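Local atomic coordinates of single-stranded DNA-binding protein (Thermus thermophilus, PDB entry 2CWA), a protein that binds single-stranded DNA and probably recruits partner proteins during DNA replication, recombination and repair. Residues L14-D19 against L70-L75; D31-G36 against Y53-L58; A151-G156 against D180-A185. One frame throughout, in Å; residues are numbered along the deposited sequence.

Contact 1: residues L14-D19 against L70-L75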
loop_
_atom_site.group_PDB
_atom_site.type_symbol
_atom_site.label_atom_id
_atom_site.label_comp_id
_atom_site.label_asym_id
_atom_site.label_seq_id
_atom_site.Cartn_x
_atom_site.Cartn_y
_atom_site.Cartn_z
ATOM N N LEU A 14 2.648 13.772 6.214
ATOM C CA LEU A 14 1.505 14.159 5.399
ATOM C C LEU A 14 2.041 15.060 4.292
ATOM O O LEU A 14 2.575 16.134 4.571
ATOM C CB LEU A 14 0.479 14.918 6.234
ATOM C CG LEU A 14 -0.177 14.094 7.344
ATOM C CD1 LEU A 14 -1.244 14.929 8.021
ATOM C CD2 LEU A 14 -0.771 12.826 6.753
ATOM N N ALA A 15 1.914 14.606 3.050
ATOM C CA ALA A 15 2.403 15.355 1.894
ATOM C C ALA A 15 1.710 16.705 1.736
ATOM O O ALA A 15 2.318 17.680 1.279
ATOM C CB ALA A 15 2.225 14.527 0.634
ATOM N N THR A 16 0.435 16.748 2.113
ATOM C CA THR A 16 -0.369 17.963 2.033
ATOM C C THR A 16 -1.381 17.957 3.170
ATOM O O THR A 16 -1.596 16.930 3.816
ATOM C CB THR A 16 -1.167 18.029 0.721
ATOM O OG1 THR A 16 -2.019 16.880 0.628
ATOM C CG2 THR A 16 -0.234 18.066 -0.477
ATOM N N ARG A 17 -2.000 19.106 3.416
ATOM C CA ARG A 17 -3.010 19.196 4.457
ATOM C C ARG A 17 -4.141 18.265 4.007
ATOM O O ARG A 17 -4.558 18.298 2.850
ATOM C CB ARG A 17 -3.508 20.639 4.590
ATOM C CG ARG A 17 -4.315 20.901 5.853
ATOM C CD ARG A 17 -4.577 22.389 6.048
ATOM N NE ARG A 17 -5.313 22.650 7.282
ATOM C CZ ARG A 17 -4.856 22.371 8.498
ATOM N NH1 ARG A 17 -3.658 21.823 8.647
ATOM N NH2 ARG A 17 -5.599 22.629 9.568
ATOM N N PRO A 18 -4.641 17.414 4.916
ATOM C CA PRO A 18 -5.720 16.464 4.614
ATOM C C PRO A 18 -7.053 17.078 4.187
ATOM O O PRO A 18 -7.399 18.187 4.592
ATOM C CB PRO A 18 -5.830 15.658 5.906
ATOM C CG PRO A 18 -5.494 16.670 6.947
ATOM C CD PRO A 18 -4.290 17.368 6.344
ATOM N N ASP A 19 -7.795 16.336 3.368
ATOM C CA ASP A 19 -9.090 16.788 2.866
ATOM C C ASP A 19 -10.245 16.085 3.586
ATOM O O ASP A 19 -10.463 14.886 3.398
ATOM C CB ASP A 19 -9.182 16.525 1.359
ATOM C CG ASP A 19 -8.044 17.174 0.582
ATOM O OD1 ASP A 19 -7.885 18.411 0.676
ATOM O OD2 ASP A 19 -7.312 16.444 -0.122
ATOM N N LEU A 70 -4.500 17.979 11.786
ATOM C CA LEU A 70 -3.313 17.550 11.057
ATOM C C LEU A 70 -2.932 18.495 9.920
ATOM O O LEU A 70 -3.786 18.917 9.137
ATOM C CB LEU A 70 -3.539 16.144 10.501
ATOM C CG LEU A 70 -4.073 15.097 11.488
ATOM C CD1 LEU A 70 -4.272 13.784 10.750
ATOM C CD2 LEU A 70 -3.117 14.922 12.661
ATOM N N ASP A 71 -1.644 18.810 9.825
ATOM C CA ASP A 71 -1.151 19.704 8.783
ATOM C C ASP A 71 -0.058 19.028 7.961
ATOM O O ASP A 71 0.465 17.979 8.345
ATOM C CB ASP A 71 -0.585 20.983 9.406
ATOM C CG ASP A 71 -0.775 22.204 8.515
ATOM O OD1 ASP A 71 -0.660 22.075 7.274
ATOM O OD2 ASP A 71 -1.032 23.299 9.062
ATOM N N GLN A 72 0.280 19.632 6.826
ATOM C CA GLN A 72 1.328 19.107 5.960
ATOM C C GLN A 72 2.596 18.944 6.798
ATOM O O GLN A 72 2.878 19.765 7.668
ATOM C CB GLN A 72 1.587 20.093 4.811
ATOM C CG GLN A 72 2.697 19.694 3.849
ATOM C CD GLN A 72 2.917 20.742 2.763
ATOM O OE1 GLN A 72 3.190 21.900 3.061
ATOM N NE2 GLN A 72 2.784 20.339 1.506
ATOM N N GLY A 73 3.347 17.876 6.551
ATOM C CA GLY A 73 4.577 17.659 7.294
ATOM C C GLY A 73 4.452 16.766 8.519
ATOM O O GLY A 73 5.414 16.103 8.912
ATOM N N GLN A 74 3.269 16.750 9.126
ATOM C CA GLN A 74 3.025 15.933 10.314
ATOM C C GLN A 74 3.368 14.464 10.082
ATOM O O GLN A 74 2.992 13.886 9.073
ATOM C CB GLN A 74 1.554 16.041 10.721
ATOM C CG GLN A 74 1.152 15.140 11.887
ATOM C CD GLN A 74 1.667 15.634 13.224
ATOM O OE1 GLN A 74 1.308 16.722 13.676
ATOM N NE2 GLN A 74 2.513 14.833 13.870
ATOM N N LEU A 75 4.085 13.853 11.017
ATOM C CA LEU A 75 4.408 12.440 10.871
ATOM C C LEU A 75 3.262 11.676 11.520
ATOM O O LEU A 75 2.814 12.045 12.599
ATOM C CB LEU A 75 5.723 12.098 11.573
ATOM C CG LEU A 75 6.952 12.874 11.086
ATOM C CD1 LEU A 75 8.211 12.226 11.654
ATOM C CD2 LEU A 75 6.994 12.866 9.564
#
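L14 is bonded through both its backbone N and its carbonyl O to the loop L70-L75: G73 N donates an almost straight bond to L14 O (2.7 Å, 177°) and L14 N donates a more bent one to Q74 O (2.9 Å), fitting the type II turn D71-Q74 against the break in strand 5-22. At the third position of that turn, G73 has a positive phi of 94°, where a side chain would press on the preceding carbonyl. On the inner side of the turn, L14 CD1 reaches the CB of L70 at 3.6 Å and lies near D71 O; the two leucine side chains cross at about a right angle. P18 CD lies 3.2 Å from L70 O, and P18 CG faces L70 CB. An alanine in place of L14 would probably open a gap between the turn and L70, and toward L32 and L34 of the next strand. On the outer side, Q72 runs out extended, CG anti to its backbone N (chi1 178°), and its NE2 bonds A15 O at 2.7 Å with that oxygen in its amide plane. D71 OD1 accepts Q72 N through its anti lone pair, which fixes the carboxylate. R17 is a looser ionic partner: NH1 lies 3.0 Å from D71 OD2 but also against the carboxylate carbon, without a hydrogen bond, and its exact placement is doubtful. Main-chain bonds and a buried leucine thus fix this loop of the OB fold, while exposed charged and amide groups add a polar outer side.

Contact 2: residues D31-G36 against Y53-L58; sequences DLTLAG and YHRVRL
L32 and L34 face V56 and H54 as hydrogen-bonded pairs in an antiparallel hairpin of the OB-fold barrel, where strand 28-39 meets strand 49-59. Each pair is closed by two main-chain bonds: L32 N to V56 O and V56 N to L32 O, L34 N to H54 O and H54 N to L34 O, all of 2.7 to 2.8 Å. Around L32, L34, V56 and L58 the packing is close and apolar. L34 CD1 touches V56 CG2 at 4.1 Å, and L32 CD1 comes to L58 CD1; V78, A101 and L104 from other strands of the barrel complete this interior. H54 ends the row, its NE2 making a weak hydrogen bond to L200 O. On the other face the T33 and R55 part is looser and more open to solvent: the two merely run alongside each other, and the R55 guanidinium turns away to make a cation-pi contact with F214 of the second OB domain. A35 is buried beside Y53, its CB 3.6 Å from Y53 CD1, while the tyrosine hydroxyl is hydrogen-bonded to D117. Side-chain polar contact between the strands gathers at D31 and R57, which lie side by side and point the same way. The guanidinium takes the carboxylate side-on, with planes 30° apart: R57 NE reaches the syn lone pair of D31 OD1 at 2.8 Å, close to the guanidinium plane, and R57 NH2 reaches D31 OD2 at 3.1 Å, somewhat tilted from it.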
loop_
_atom_site.group_PDB
_atom_site.type_symbol
_atom_site.label_atom_id
_atom_site.label_comp_id
_atom_site.label_asym_id
_atom_site.label_seq_id
_atom_site.Cartn_x
_atom_site.Cartn_y
_atom_site.Cartn_z
ATOM N N ASP A 31 -9.425 11.953 3.763
ATOM C CA ASP A 31 -8.436 11.404 2.852
ATOM C C ASP A 31 -7.108 12.086 3.129
ATOM O O ASP A 31 -7.027 13.315 3.196
ATOM C CB ASP A 31 -8.853 11.620 1.395
ATOM C CG ASP A 31 -9.990 10.709 0.976
ATOM O OD1 ASP A 31 -9.960 9.514 1.350
ATOM O OD2 ASP A 31 -10.905 11.178 0.266
ATOM N N LEU A 32 -6.072 11.274 3.314
ATOM C CA LEU A 32 -4.740 11.785 3.599
ATOM C C LEU A 32 -3.746 11.192 2.613
ATOM O O LEU A 32 -3.985 10.136 2.034
ATOM C CB LEU A 32 -4.313 11.404 5.027
ATOM C CG LEU A 32 -5.219 11.783 6.202
ATOM C CD1 LEU A 32 -6.389 10.819 6.275
ATOM C CD2 LEU A 32 -4.433 11.723 7.494
ATOM N N THR A 33 -2.632 11.882 2.415
ATOM C CA THR A 33 -1.600 11.388 1.522
ATOM C C THR A 33 -0.353 11.267 2.380
ATOM O O THR A 33 0.147 12.264 2.898
ATOM C CB THR A 33 -1.327 12.368 0.356
ATOM O OG1 THR A 33 -2.525 12.547 -0.409
ATOM C CG2 THR A 33 -0.242 11.816 -0.562
ATOM N N LEU A 34 0.116 10.036 2.564
ATOM C CA LEU A 34 1.314 9.791 3.360
ATOM C C LEU A 34 2.474 9.614 2.409
ATOM O O LEU A 34 2.354 8.933 1.393
ATOM C CB LEU A 34 1.168 8.530 4.226
ATOM C CG LEU A 34 0.472 8.712 5.579
ATOM C CD1 LEU A 34 -0.970 9.151 5.353
ATOM C CD2 LEU A 34 0.524 7.396 6.366
ATOM N N ALA A 35 3.594 10.230 2.748
ATOM C CA ALA A 35 4.776 10.151 1.910
ATOM C C ALA A 35 5.982 9.720 2.729
ATOM O O ALA A 35 6.194 10.195 3.848
ATOM C CB ALA A 35 5.041 11.510 1.258
ATOM N N GLY A 36 6.771 8.824 2.151
ATOM C CA GLY A 36 7.957 8.344 2.827
ATOM C C GLY A 36 8.952 7.789 1.835
ATOM O O GLY A 36 8.657 7.624 0.649
ATOM N N TYR A 53 4.052 7.732 -2.196
ATOM C CA TYR A 53 2.996 8.663 -1.824
ATOM C C TYR A 53 1.764 7.777 -1.812
ATOM O O TYR A 53 1.341 7.292 -2.856
ATOM C CB TYR A 53 2.835 9.747 -2.888
ATOM C CG TYR A 53 3.993 10.711 -2.940
ATOM C CD1 TYR A 53 3.994 11.870 -2.169
ATOM C CD2 TYR A 53 5.100 10.454 -3.749
ATOM C CE1 TYR A 53 5.068 12.756 -2.202
ATOM C CE2 TYR A 53 6.181 11.331 -3.789
ATOM C CZ TYR A 53 6.156 12.479 -3.013
ATOM O OH TYR A 53 7.225 13.343 -3.040
ATOM N N HIS A 54 1.201 7.540 -0.636
ATOM C CA HIS A 54 0.032 6.680 -0.552
ATOM C C HIS A 54 -1.185 7.411 -0.025
ATOM O O HIS A 54 -1.122 8.073 1.008
ATOM C CB HIS A 54 0.332 5.464 0.334
ATOM C CG HIS A 54 1.170 4.421 -0.336
ATOM N ND1 HIS A 54 0.795 3.806 -1.511
ATOM C CD2 HIS A 54 2.360 3.874 0.011
ATOM C CE1 HIS A 54 1.718 2.927 -1.860
ATOM N NE2 HIS A 54 2.679 2.948 -0.953
ATOM N N ARG A 55 -2.290 7.297 -0.751
ATOM C CA ARG A 55 -3.527 7.930 -0.323
ATOM C C ARG A 55 -4.208 6.969 0.643
ATOM O O ARG A 55 -4.384 5.790 0.340
ATOM C CB ARG A 55 -4.435 8.207 -1.521
ATOM C CG ARG A 55 -3.885 9.273 -2.467
ATOM C CD ARG A 55 -4.941 9.741 -3.465
ATOM N NE ARG A 55 -5.219 8.753 -4.507
ATOM C CZ ARG A 55 -4.382 8.447 -5.496
ATOM N NH1 ARG A 55 -3.202 9.050 -5.588
ATOM N NH2 ARG A 55 -4.730 7.541 -6.401
ATOM N N VAL A 56 -4.574 7.475 1.811
ATOM C CA VAL A 56 -5.229 6.653 2.817
ATOM C C VAL A 56 -6.548 7.304 3.198
ATOM O O VAL A 56 -6.645 8.526 3.252
ATOM C CB VAL A 56 -4.360 6.524 4.079
ATOM C CG1 VAL A 56 -5.050 5.656 5.088
ATOM C CG2 VAL A 56 -3.000 5.931 3.722
ATOM N N ARG A 57 -7.557 6.485 3.474
ATOM C CA ARG A 57 -8.862 7.012 3.849
ATOM C C ARG A 57 -9.326 6.591 5.235
ATOM O O ARG A 57 -9.449 5.400 5.527
ATOM C CB ARG A 57 -9.915 6.591 2.827
ATOM C CG ARG A 57 -11.344 6.906 3.250
ATOM C CD ARG A 57 -12.309 6.732 2.085
ATOM N NE ARG A 57 -12.105 7.759 1.069
ATOM C CZ ARG A 57 -12.819 7.861 -0.048
ATOM N NH1 ARG A 57 -13.792 6.991 -0.301
ATOM N NH2 ARG A 57 -12.564 8.837 -0.909
ATOM N N LEU A 58 -9.569 7.584 6.081
ATOM C CA LEU A 58 -10.075 7.364 7.433
ATOM C C LEU A 58 -11.575 7.645 7.373
ATOM O O LEU A 58 -12.005 8.507 6.606
ATOM C CB LEU A 58 -9.435 8.340 8.414
ATOM C CG LEU A 58 -8.165 7.941 9.160
ATOM C CD1 LEU A 58 -7.718 9.106 10.034
ATOM C CD2 LEU A 58 -8.434 6.712 10.016
#

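Contact 3: residues A151-G156 against D180-A185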
loop_
_atom_site.group_PDB
_atom_site.type_symbol
_atom_site.label_atom_id
_atom_site.label_comp_id
_atom_site.label_asym_id
_atom_site.label_seq_id
_atom_site.Cartn_x
_atom_site.Cartn_y
_atom_site.Cartn_z
ATOM N N ALA A 151 15.297 -11.881 -12.456
ATOM C CA ALA A 151 13.972 -12.495 -12.478
ATOM C C ALA A 151 12.935 -11.580 -11.828
ATOM O O ALA A 151 13.217 -10.890 -10.843
ATOM C CB ALA A 151 14.000 -13.839 -11.758
ATOM N N VAL A 152 11.732 -11.570 -12.389
ATOM C CA VAL A 152 10.650 -10.751 -11.848
ATOM C C VAL A 152 9.376 -11.556 -11.985
ATOM O O VAL A 152 9.018 -11.978 -13.083
ATOM C CB VAL A 152 10.470 -9.423 -12.616
ATOM C CG1 VAL A 152 9.577 -8.486 -11.813
ATOM C CG2 VAL A 152 11.811 -8.783 -12.880
ATOM N N ALA A 153 8.704 -11.775 -10.861
ATOM C CA ALA A 153 7.472 -12.551 -10.846
ATOM C C ALA A 153 6.283 -11.671 -10.525
ATOM O O ALA A 153 6.377 -10.756 -9.710
ATOM C CB ALA A 153 7.575 -13.673 -9.803
ATOM N N ARG A 154 5.167 -11.944 -11.187
ATOM C CA ARG A 154 3.945 -11.205 -10.938
ATOM C C ARG A 154 2.881 -12.238 -10.598
ATOM O O ARG A 154 2.675 -13.202 -11.334
ATOM C CB ARG A 154 3.567 -10.368 -12.159
ATOM C CG ARG A 154 4.501 -9.177 -12.332
ATOM C CD ARG A 154 4.149 -8.331 -13.551
ATOM N NE ARG A 154 5.195 -7.353 -13.833
ATOM C CZ ARG A 154 5.482 -6.311 -13.064
ATOM N NH1 ARG A 154 4.791 -6.099 -11.953
ATOM N NH2 ARG A 154 6.474 -5.492 -13.394
ATOM N N LEU A 155 2.242 -12.037 -9.452
ATOM C CA LEU A 155 1.221 -12.951 -8.943
ATOM C C LEU A 155 -0.109 -12.239 -8.708
ATOM O O LEU A 155 -0.137 -11.041 -8.434
ATOM C CB LEU A 155 1.690 -13.538 -7.607
ATOM C CG LEU A 155 3.095 -14.144 -7.507
ATOM C CD1 LEU A 155 3.543 -14.171 -6.051
ATOM C CD2 LEU A 155 3.099 -15.535 -8.097
ATOM N N GLY A 156 -1.203 -12.991 -8.811
ATOM C CA GLY A 156 -2.530 -12.446 -8.561
ATOM C C GLY A 156 -3.020 -13.117 -7.283
ATOM O O GLY A 156 -3.114 -14.344 -7.235
ATOM N N ASP A 180 15.662 -13.901 -6.328
ATOM C CA ASP A 180 15.442 -15.229 -5.755
ATOM C C ASP A 180 13.988 -15.439 -5.359
ATOM O O ASP A 180 13.421 -16.511 -5.582
ATOM C CB ASP A 180 16.335 -15.450 -4.531
ATOM C CG ASP A 180 17.813 -15.386 -4.867
ATOM O OD1 ASP A 180 18.188 -15.758 -6.001
ATOM O OD2 ASP A 180 18.597 -14.977 -3.989
ATOM N N LEU A 181 13.395 -14.408 -4.770
ATOM C CA LEU A 181 12.005 -14.463 -4.333
ATOM C C LEU A 181 11.117 -14.738 -5.542
ATOM O O LEU A 181 10.137 -15.482 -5.457
ATOM C CB LEU A 181 11.631 -13.134 -3.677
ATOM C CG LEU A 181 10.469 -13.096 -2.686
ATOM C CD1 LEU A 181 10.651 -14.196 -1.640
ATOM C CD2 LEU A 181 10.421 -11.717 -2.018
ATOM N N ALA A 182 11.474 -14.152 -6.681
ATOM C CA ALA A 182 10.695 -14.351 -7.895
ATOM C C ALA A 182 10.874 -15.773 -8.395
ATOM O O ALA A 182 9.918 -16.415 -8.831
ATOM C CB ALA A 182 11.121 -13.343 -8.977
ATOM N N GLU A 183 12.097 -16.283 -8.330
ATOM C CA GLU A 183 12.331 -17.637 -8.801
ATOM C C GLU A 183 11.646 -18.656 -7.887
ATOM O O GLU A 183 11.163 -19.687 -8.348
ATOM C CB GLU A 183 13.835 -17.887 -8.927
ATOM C CG GLU A 183 14.460 -16.924 -9.946
ATOM C CD GLU A 183 15.926 -17.183 -10.222
ATOM O OE1 GLU A 183 16.714 -17.232 -9.255
ATOM O OE2 GLU A 183 16.288 -17.319 -11.414
ATOM N N TRP A 184 11.580 -18.350 -6.599
ATOM C CA TRP A 184 10.911 -19.243 -5.650
ATOM C C TRP A 184 9.421 -19.282 -5.992
ATOM O O TRP A 184 8.799 -20.343 -5.986
ATOM C CB TRP A 184 11.091 -18.727 -4.219
ATOM C CG TRP A 184 10.368 -19.535 -3.172
ATOM C CD1 TRP A 184 10.857 -20.609 -2.479
ATOM C CD2 TRP A 184 9.021 -19.341 -2.715
ATOM N NE1 TRP A 184 9.893 -21.097 -1.618
ATOM C CE2 TRP A 184 8.760 -20.337 -1.743
ATOM C CE3 TRP A 184 8.010 -18.422 -3.032
ATOM C CZ2 TRP A 184 7.526 -20.440 -1.087
ATOM C CZ3 TRP A 184 6.783 -18.524 -2.379
ATOM C CH2 TRP A 184 6.554 -19.527 -1.417
ATOM N N ALA A 185 8.866 -18.116 -6.313
ATOM C CA ALA A 185 7.442 -17.989 -6.643
ATOM C C ALA A 185 7.018 -18.649 -7.950
ATOM O O ALA A 185 5.855 -19.032 -8.109
ATOM C CB ALA A 185 7.047 -16.510 -6.663
#
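E183 and A151 bring together a carboxylate and a methyl group: A151 CB lies to one side of the carboxylate plane, displaced from its centre, and is nearer to E183 CG (3.6 Å) than to the oxygens. CG stands anti to the carbonyl carbon of E183, and this chi1 of -61° directs the extended chain past A151 CB; OE2 goes on to a weak hydrogen bond with Y145 OH. The second flat group is the peptide joining V152 to A153. A182 CB comes to 3.4 Å from A153 N, standing well out of that peptide plane. No hydrogen bond links the two segments; backbone groups of A153 and L155 bond instead to A177 and V175 of the adjoining strand. What remains is a run of small apolar contacts. A182 CB meets A151 CB and lies 3.7 Å from A153 CB. One helical turn on, A185 CB touches A153 CB and L155 CD1, each at 4.3 Å. Alanines on both sides let the axes approach to 6.5 Å at an angle of 52°, closer than bulkier side chains would probably allow. The short helix 179-185 follows the third barrel strand of the second OB domain and lies over the inward side of strand 151-161, with L143, P141 and L137 of strand 128-145 alongside and L223 of strand 222-224 packed against A185.

How the contacts relate
Contacts 1 and 2 belong to the first OB domain and meet directly: strands 5-22 and 28-39 are neighbours, joined by main-chain bonds from A15 to T33 and D19 to D31, and L70 packs on L32. Contact 3 lies in the second domain, its centre about 36 Å from that of contact 1 and 28 Å from that of contact 2. The first two contacts are partly buried and mix main-chain hydrogen bonds with an arginine-aspartate pair at a more open edge, loose in contact 1 and side-on in contact 2. Contact 3 is buried, apart from the exposed E183, and rests on small apolar groups, chiefly alanine methyls. Loop on strand, strand on strand and helix on strand thus use different chemistry within one repeated fold.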